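Local coordinates for 3-hydroxy-3-methylglutaryl-CoA lyase (Acinetobacter baumannii, PDB 6NDS), which belongs to the HMGL-like family of TIM-barrel enzymes and binds a zinc ion and coenzyme A at the mouth of its barrel, at residues A235-G247 / A254-M266. Numbering follows the deposited sequence.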
# COMPACT_ATOMS: atom_id res chain seq x y z
N ALA A 235 1.91 -7.05 18.15
CA ALA A 235 0.83 -6.08 18.27
C ALA A 235 -0.44 -6.63 17.63
O ALA A 235 -0.40 -7.39 16.65
CB ALA A 235 1.22 -4.77 17.59
N ARG A 236 -1.59 -6.26 18.21
CA ARG A 236 -2.86 -6.81 17.77
C ARG A 236 -3.97 -5.80 17.54
O ARG A 236 -4.92 -6.12 16.81
CB ARG A 236 -3.36 -7.87 18.77
CG ARG A 236 -2.43 -9.08 18.90
CD ARG A 236 -2.48 -9.91 17.62
NE ARG A 236 -1.70 -11.15 17.69
CZ ARG A 236 -0.43 -11.27 17.29
NH1 ARG A 236 0.22 -10.21 16.82
NH2 ARG A 236 0.19 -12.45 17.36
N ARG A 237 -3.90 -4.59 18.10
CA ARG A 237 -4.98 -3.60 17.96
C ARG A 237 -4.56 -2.52 16.97
O ARG A 237 -3.49 -1.91 17.14
CB ARG A 237 -5.31 -2.97 19.31
CG ARG A 237 -5.84 -3.97 20.38
CD ARG A 237 -6.02 -3.35 21.78
NE ARG A 237 -6.86 -2.16 21.73
CZ ARG A 237 -7.07 -1.34 22.75
NH1 ARG A 237 -6.55 -1.58 23.94
NH2 ARG A 237 -7.83 -0.26 22.56
N PHE A 238 -5.39 -2.27 15.95
CA PHE A 238 -5.02 -1.34 14.88
C PHE A 238 -6.21 -0.47 14.51
O PHE A 238 -7.31 -0.98 14.30
CB PHE A 238 -4.53 -2.09 13.63
CG PHE A 238 -3.27 -2.87 13.85
CD1 PHE A 238 -2.04 -2.30 13.60
CD2 PHE A 238 -3.33 -4.18 14.34
CE1 PHE A 238 -0.87 -3.01 13.82
CE2 PHE A 238 -2.17 -4.91 14.55
CZ PHE A 238 -0.93 -4.33 14.29
N ASP A 239 -5.96 0.84 14.43
CA ASP A 239 -6.95 1.80 13.94
C ASP A 239 -6.95 1.85 12.41
O ASP A 239 -5.90 1.78 11.77
CB ASP A 239 -6.67 3.21 14.46
CG ASP A 239 -6.94 3.38 15.96
OD1 ASP A 239 -7.63 2.53 16.57
OD2 ASP A 239 -6.47 4.40 16.52
N ALA A 240 -8.14 2.03 11.83
CA ALA A 240 -8.27 2.16 10.38
C ALA A 240 -9.53 2.96 10.10
O ALA A 240 -10.41 3.06 10.95
CB ALA A 240 -8.33 0.78 9.69
N ALA A 241 -9.60 3.57 8.91
CA ALA A 241 -10.76 4.36 8.51
C ALA A 241 -11.40 3.76 7.27
O ALA A 241 -10.70 3.41 6.31
CB ALA A 241 -10.38 5.82 8.23
N LEU A 242 -12.74 3.66 7.30
CA LEU A 242 -13.50 3.23 6.13
C LEU A 242 -13.08 4.00 4.89
O LEU A 242 -12.99 5.24 4.90
CB LEU A 242 -15.00 3.44 6.39
CG LEU A 242 -15.95 2.94 5.30
CD1 LEU A 242 -16.02 1.42 5.34
CD2 LEU A 242 -17.32 3.58 5.52
N GLY A 243 -12.83 3.27 3.80
CA GLY A 243 -12.48 3.90 2.54
C GLY A 243 -11.12 4.57 2.50
O GLY A 243 -10.79 5.19 1.49
N GLY A 244 -10.34 4.49 3.58
CA GLY A 244 -9.09 5.23 3.57
C GLY A 244 -9.23 6.72 3.76
O GLY A 244 -8.34 7.49 3.36
N LEU A 245 -10.34 7.16 4.34
CA LEU A 245 -10.49 8.56 4.71
C LEU A 245 -9.42 8.95 5.74
O LEU A 245 -8.76 8.09 6.32
CB LEU A 245 -11.88 8.81 5.28
CG LEU A 245 -13.05 8.53 4.33
CD1 LEU A 245 -14.40 8.69 5.05
CD2 LEU A 245 -12.97 9.47 3.14
N GLY A 246 -9.23 10.25 5.92
CA GLY A 246 -8.57 10.74 7.13
C GLY A 246 -7.40 11.67 6.87
O GLY A 246 -7.05 11.98 5.73
N GLY A 247 -6.80 12.13 7.97
CA GLY A 247 -5.72 13.10 7.97
C GLY A 247 -6.01 14.18 8.99
O GLY A 247 -7.16 14.45 9.33
N ALA A 254 -0.84 15.84 5.66
CA ALA A 254 -1.41 14.62 6.19
C ALA A 254 -2.42 14.05 5.21
O ALA A 254 -3.03 14.78 4.42
CB ALA A 254 -2.07 14.87 7.55
N SER A 255 -2.59 12.73 5.26
CA SER A 255 -3.46 12.03 4.32
C SER A 255 -4.11 10.87 5.05
O SER A 255 -4.07 10.78 6.28
CB SER A 255 -2.66 11.60 3.08
OG SER A 255 -1.80 10.51 3.39
N GLY A 256 -4.71 9.96 4.29
CA GLY A 256 -5.66 9.03 4.86
C GLY A 256 -5.06 8.04 5.83
O GLY A 256 -3.89 7.66 5.75
N ASN A 257 -5.89 7.64 6.78
CA ASN A 257 -5.61 6.46 7.57
C ASN A 257 -5.48 5.25 6.66
O ASN A 257 -5.93 5.25 5.51
CB ASN A 257 -6.74 6.19 8.55
CG ASN A 257 -6.91 7.29 9.56
OD1 ASN A 257 -7.50 8.34 9.28
ND2 ASN A 257 -6.38 7.06 10.76
N ILE A 258 -4.91 4.17 7.20
CA ILE A 258 -5.03 2.92 6.46
C ILE A 258 -6.50 2.59 6.27
O ILE A 258 -7.35 2.86 7.13
CB ILE A 258 -4.28 1.77 7.15
CG1 ILE A 258 -4.74 1.57 8.58
CG2 ILE A 258 -2.76 2.00 7.09
CD1 ILE A 258 -4.30 0.22 9.17
N CYS A 259 -6.81 2.03 5.11
CA CYS A 259 -8.18 1.73 4.73
C CYS A 259 -8.68 0.47 5.43
O CYS A 259 -8.08 -0.60 5.30
CB CYS A 259 -8.22 1.55 3.22
SG CYS A 259 -9.78 0.98 2.58
N THR A 260 -9.82 0.58 6.13
CA THR A 260 -10.32 -0.54 6.93
C THR A 260 -10.55 -1.77 6.06
O THR A 260 -10.14 -2.88 6.43
CB THR A 260 -11.61 -0.16 7.65
OG1 THR A 260 -11.38 1.06 8.36
CG2 THR A 260 -11.99 -1.23 8.67
N GLU A 261 -11.23 -1.62 4.92
CA GLU A 261 -11.53 -2.82 4.16
C GLU A 261 -10.28 -3.40 3.49
O GLU A 261 -10.19 -4.61 3.30
CB GLU A 261 -12.65 -2.54 3.14
CG GLU A 261 -12.34 -1.48 2.11
CD GLU A 261 -12.80 -0.07 2.51
OE1 GLU A 261 -12.99 0.22 3.72
OE2 GLU A 261 -12.93 0.76 1.60
N ASP A 262 -9.29 -2.56 3.18
CA ASP A 262 -8.02 -3.10 2.68
C ASP A 262 -7.29 -3.86 3.79
O ASP A 262 -6.69 -4.91 3.53
CB ASP A 262 -7.14 -1.99 2.10
CG ASP A 262 -7.75 -1.32 0.86
OD1 ASP A 262 -8.84 -1.73 0.41
OD2 ASP A 262 -7.13 -0.36 0.32
N LEU A 263 -7.32 -3.35 5.03
CA LEU A 263 -6.73 -4.07 6.16
C LEU A 263 -7.43 -5.40 6.41
O LEU A 263 -6.79 -6.45 6.57
CB LEU A 263 -6.78 -3.20 7.41
CG LEU A 263 -6.49 -3.91 8.74
CD1 LEU A 263 -5.06 -4.43 8.76
CD2 LEU A 263 -6.72 -2.93 9.91
N VAL A 264 -8.77 -5.38 6.44
CA VAL A 264 -9.51 -6.61 6.70
C VAL A 264 -9.31 -7.61 5.56
O VAL A 264 -9.18 -8.81 5.81
CB VAL A 264 -11.00 -6.31 6.94
CG1 VAL A 264 -11.81 -7.63 7.12
CG2 VAL A 264 -11.17 -5.42 8.17
N ASN A 265 -9.23 -7.14 4.32
CA ASN A 265 -8.94 -8.07 3.22
C ASN A 265 -7.57 -8.71 3.38
O ASN A 265 -7.41 -9.91 3.15
CB ASN A 265 -9.03 -7.35 1.87
CG ASN A 265 -8.74 -8.28 0.70
OD1 ASN A 265 -9.55 -9.14 0.35
ND2 ASN A 265 -7.55 -8.12 0.11
N MET A 266 -6.57 -7.92 3.77
CA MET A 266 -5.24 -8.48 4.00
C MET A 266 -5.29 -9.60 5.03
O MET A 266 -4.73 -10.69 4.82
CB MET A 266 -4.29 -7.38 4.46
CG MET A 266 -2.89 -7.94 4.76
SD MET A 266 -1.64 -6.71 5.15
CE MET A 266 -2.05 -6.30 6.85
O HOH W 1 -5.07 4.41 10.99
O HOH W 2 -5.74 6.34 3.00
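A single beta bridge pairs Ala241 with Cys259, its bonds made by Ile258 O and Thr260 N. Ala241 N donates to Ile258 O at 3.0 Å, almost straight (167°), and Thr260 N returns a bond to Ala241 O. That oxygen is gripped twice, since Gly244 N reaches it from the opposite face of its plane. Asn257 N donates to Leu245 O at 2.9 Å, a more bent bond.

Glu261 turns its carboxylate back towards Gly243, its CG lying between the backbone N and carbonyl carbon (chi1 60°) and the chain bending at chi2. OE1 accepts from Gly243 N at 3.1 Å on its syn side, while OE2 is hydrogen-bonded to Ser298 and Ser285, which should help to fix the group's rotation. Thr260 OG1 presses against Ala241 C but is hydrogen-bonded to Glu20. Cys259, the N-cap of helix 260-270, accepts a weak bond from Asp262 N through SG.

Apolar contact is modest and lies on the strand side, where Ala240 CB meets Ile258 CG1 at 3.8 Å and Leu263 CD2 at 4.1 Å.

Two waters add bridges between the segments. One donates to Asp239 O and accepts from Asn257 ND2, a second partner for an amide whose main one is Asp25, itself a zinc ligand; the other donates to Gly244 O and Asn257 O.

The contact ties the C-terminal end of barrel strand 237-240 to the following helix. The side chain of Asn257 comes to about 4 Å from the zinc ion. With Asn257 linked to Asp25, Ser255 O to His217 ND1 and Asp239 OD2 to His215 ND1, the connection probably helps to position the ligands.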